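Local coordinates for coenzyme F420-dependent N(5),N(10)-methenyltetrahydromethanopterin reductase-related protein (Desulfurobacterium thermolithotrophum DSM 11699, PDB 6HUY) that binds the Fe-guanylylpyridinol cofactor and methenyl-tetrahydrofolate, as a paralogue (HmdII) of the H2-forming methylene-tetrahydromethanopterin dehydrogenase, the [Fe]-hydrogenase, at the interface of chains B and A. Numbering follows the deposited sequence. Chains: chain A, Coenzyme F420-dependent N(5),N(10)-methenyltetrahydromethanopterin reductase-related protein; chain B, Coenzyme F420-dependent N(5),N(10)-methenyltetrahydromethanopterin reductase-related protein.

Contact 1: the interface of chains B and A. Residues chain B 269-270, 272-273; chain A 24, 148-150, 155.
The B:Ser273 hydroxyl oxygen OG reaches chain A through two waters, lying 2.5 Å from the oxygen of water 1. That water also sits 2.7 Å from the carbonyl O of A:Ala148 and 2.9 Å from the carbonyl O of B:Ala269, so it ties the end of helix 264-271 to the loop of the partner. Both carbonyl oxygens can only accept, which suggests that water 1 spends its hydrogens on them and receives one from the serine. On the other flank, OG is 2.7 Å from water 2, and the backbone N of A:Ile150 points a nearly straight N-H (166° at H) at the same water, 2.8 Å away. The hydroxyl is aimed between these waters because OG stands opposite the carbonyl carbon and next to its own backbone N (chi1 -74°). In this position it also faces the methyl of A:Ala149 and the aliphatic part of A:Gln155.

The chain of A:Gln155 bends at chi2 (82°), turning its amide away from the serine. NE2 then donates to the carbonyl O of A:Leu24 at 3.0 Å, with that oxygen lying in the amide plane of the glutamine. This bond joins two chain A loops and probably helps to fix the backbone of A:Leu24, whose CD2 methyl packs 3.9 Å from CA of B:Ser273. At the opposite end of the patch, the CB atoms of B:Ser270 and A:Ala148 meet at 3.9 Å. The site is a small, water-mediated seam between chains, through which the helical C-terminal half of chain B probably helps to position cofactor-domain loops of chain A.

Contact 2: the interface of chains B and A. Residues chain B 165-166; chain A 253, 261, 310, 313-314, 316.
B:Leu166 puts its CD2 methyl among three chain A side chains: 3.6 Å from the phenol OH of A:Tyr253, 3.9 Å from CB of A:Pro310, and more loosely beside CD1 of A:Leu261. Leucine and tyrosine run past one another in opposite directions, so the methyl meets the hydroxyl end of the ring, whereas the proline ring is crossed at about a right angle.

The backbone of the same leucine supplies the polar link. Its carbonyl O accepts from the A:Thr314 N at 3.2 Å (149° at H), with the donor in the carbonyl plane on a lone pair. The carbonyl O of A:Thr314 also falls 3.1 Å from B:Leu166 O; as neither can donate, this close pair is a clash and its placement is doubtful.

B:Glu165 continues the contact. Its CG is opposite the backbone N (chi1 -166°) and the chain stays extended, carrying the carboxylate across the far edge of A:Pro310, where OE2 of B:Glu165 is 3.5 Å from ring carbon CD of A:Pro310. The carboxylate carbon CD of B:Glu165 also lies 3.8 Å from CD2 of A:Leu261. Replacing B:Glu165 with an alanine is likely to open a gap over this proline edge and leucine methyl, leaving both without their mate from chain B.

Further out, helix 232-262 carries both A:Tyr253 and A:Leu261, while A:Pro310, A:Pro313 and A:Thr314 belong to the loop between helices 299-306 and 320-330. A positive phi (78°) at B:Leu166 marks a turn in the chain B loop after strand 158-163. The site fits that loop against helix and loop of the partner, probably helping to hold the two chains together.

Contact 1: the interface of chains B and A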
# COMPACT_ATOMS: atom_id res chain seq x y z
N ALA B 269 5.95 -14.67 13.94
CA ALA B 269 7.24 -14.79 14.61
C ALA B 269 8.02 -13.49 14.53
O ALA B 269 8.64 -13.06 15.51
CB ALA B 269 8.04 -15.94 14.00
N SER B 270 7.99 -12.84 13.37
CA SER B 270 8.66 -11.55 13.22
C SER B 270 8.05 -10.49 14.13
O SER B 270 8.76 -9.74 14.81
CB SER B 270 8.60 -11.10 11.77
OG SER B 270 9.10 -9.78 11.63
N GLN B 272 6.72 -10.55 16.93
CA GLN B 272 6.97 -10.65 18.37
C GLN B 272 8.06 -9.69 18.83
O GLN B 272 8.05 -9.23 19.98
CB GLN B 272 7.37 -12.08 18.75
CG GLN B 272 6.22 -13.05 18.60
CD GLN B 272 5.41 -13.07 19.85
OE1 GLN B 272 5.85 -13.58 20.88
NE2 GLN B 272 4.21 -12.48 19.79
N SER B 273 9.01 -9.39 17.96
CA SER B 273 10.12 -8.53 18.32
C SER B 273 9.81 -7.07 18.07
O SER B 273 10.69 -6.22 18.27
CB SER B 273 11.37 -8.95 17.55
OG SER B 273 11.88 -10.15 18.11
N LEU A 24 13.32 -6.76 25.32
CA LEU A 24 13.25 -8.05 24.64
C LEU A 24 13.90 -9.18 25.43
O LEU A 24 13.29 -10.25 25.56
CB LEU A 24 13.89 -7.93 23.26
CG LEU A 24 13.08 -7.07 22.28
CD1 LEU A 24 13.96 -6.60 21.15
CD2 LEU A 24 11.90 -7.85 21.75
N ALA A 148 14.68 -11.41 11.50
CA ALA A 148 13.30 -11.06 11.85
C ALA A 148 13.16 -10.96 13.36
O ALA A 148 12.14 -11.35 13.95
CB ALA A 148 12.32 -12.07 11.27
N ALA A 149 14.20 -10.41 13.98
CA ALA A 149 14.40 -10.33 15.42
C ALA A 149 15.81 -9.79 15.65
O ALA A 149 16.60 -9.71 14.71
CB ALA A 149 14.25 -11.70 16.10
N ILE A 150 16.13 -9.43 16.88
CA ILE A 150 17.49 -9.08 17.26
C ILE A 150 18.22 -10.37 17.61
O ILE A 150 17.83 -11.03 18.59
CB ILE A 150 17.53 -8.10 18.43
CG1 ILE A 150 16.74 -6.83 18.09
CG2 ILE A 150 18.98 -7.76 18.77
CD1 ILE A 150 16.75 -5.75 19.19
N GLN A 155 13.70 -13.99 21.35
CA GLN A 155 12.74 -13.96 20.25
C GLN A 155 13.35 -14.42 18.94
O GLN A 155 12.61 -14.86 18.05
CB GLN A 155 12.18 -12.55 20.06
CG GLN A 155 11.29 -12.07 21.22
CD GLN A 155 12.09 -11.54 22.39
OE1 GLN A 155 13.27 -11.23 22.26
NE2 GLN A 155 11.44 -11.42 23.54
O HOH W 1 11.03 -11.73 16.37
O HOH W 2 14.41 -9.62 19.02

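Contact 2: the interface of chains B and A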
# COMPACT_ATOMS: atom_id res chain seq x y z
N GLU B 165 -5.24 18.06 -8.89
CA GLU B 165 -4.00 17.84 -8.17
C GLU B 165 -3.42 16.47 -8.49
O GLU B 165 -4.14 15.46 -8.52
CB GLU B 165 -4.23 18.00 -6.67
CG GLU B 165 -2.96 18.12 -5.84
CD GLU B 165 -3.20 18.65 -4.44
OE1 GLU B 165 -4.34 18.53 -3.93
OE2 GLU B 165 -2.26 19.19 -3.82
N LEU B 166 -2.12 16.43 -8.73
CA LEU B 166 -1.35 15.25 -9.10
C LEU B 166 -1.54 14.89 -10.58
O LEU B 166 -0.83 14.02 -11.07
CB LEU B 166 -1.69 14.01 -8.25
CG LEU B 166 -1.60 14.23 -6.73
CD1 LEU B 166 -1.83 12.93 -6.04
CD2 LEU B 166 -0.26 14.81 -6.31
N TYR A 253 6.35 11.28 -1.87
CA TYR A 253 6.12 12.50 -1.10
C TYR A 253 6.35 12.34 0.40
O TYR A 253 6.21 13.32 1.13
CB TYR A 253 4.69 13.01 -1.34
CG TYR A 253 4.28 13.19 -2.79
CD1 TYR A 253 4.91 14.12 -3.62
CD2 TYR A 253 3.24 12.44 -3.33
CE1 TYR A 253 4.52 14.28 -4.94
CE2 TYR A 253 2.84 12.60 -4.65
CZ TYR A 253 3.48 13.52 -5.45
OH TYR A 253 3.07 13.66 -6.76
N LEU A 261 -2.27 14.72 1.28
CA LEU A 261 -3.00 14.41 0.05
C LEU A 261 -4.23 13.53 0.31
O LEU A 261 -5.28 13.73 -0.31
CB LEU A 261 -2.05 13.76 -0.96
CG LEU A 261 -1.01 14.73 -1.53
CD1 LEU A 261 0.10 14.00 -2.25
CD2 LEU A 261 -1.66 15.74 -2.45
N PRO A 310 2.73 19.29 -3.55
CA PRO A 310 3.39 18.34 -4.46
C PRO A 310 4.00 19.09 -5.64
O PRO A 310 3.31 19.83 -6.34
CB PRO A 310 2.25 17.42 -4.91
CG PRO A 310 1.02 18.28 -4.82
CD PRO A 310 1.26 19.21 -3.64
N PRO A 313 3.77 15.77 -10.59
CA PRO A 313 2.58 14.92 -10.66
C PRO A 313 2.95 13.44 -10.63
O PRO A 313 4.11 13.06 -10.80
CB PRO A 313 1.96 15.30 -12.00
CG PRO A 313 3.13 15.64 -12.86
CD PRO A 313 4.17 16.24 -11.93
N THR A 314 1.94 12.61 -10.40
CA THR A 314 2.16 11.17 -10.37
C THR A 314 0.82 10.45 -10.47
O THR A 314 -0.25 11.07 -10.42
CB THR A 314 2.90 10.73 -9.10
OG1 THR A 314 3.26 9.35 -9.21
CG2 THR A 314 2.04 10.89 -7.87
N THR A 316 -0.76 7.30 -8.27
CA THR A 316 -0.48 6.60 -7.03
C THR A 316 -1.07 5.19 -7.00
O THR A 316 -0.63 4.38 -6.18
CB THR A 316 -1.05 7.38 -5.83
OG1 THR A 316 -2.47 7.54 -5.98
CG2 THR A 316 -0.40 8.73 -5.71

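Contact 1 and contact 2 have C-alpha centres about 36 Å apart and share no residue or secondary-structure element. They complement each other: in contact 1 helix 264-271 and the 3-10 helix 272-274 of chain B meet loops from the first half of chain A, whereas in contact 2 a loop following strand 158-163 of chain B meets helix 232-262 and a later loop of chain A. Each chain therefore offers its N-terminal region at one place and its C-terminal helical region at the other. This exchange matches the intertwined homodimer typical of the Hmd family, and the separated seams probably help set each cofactor domain against the helical core.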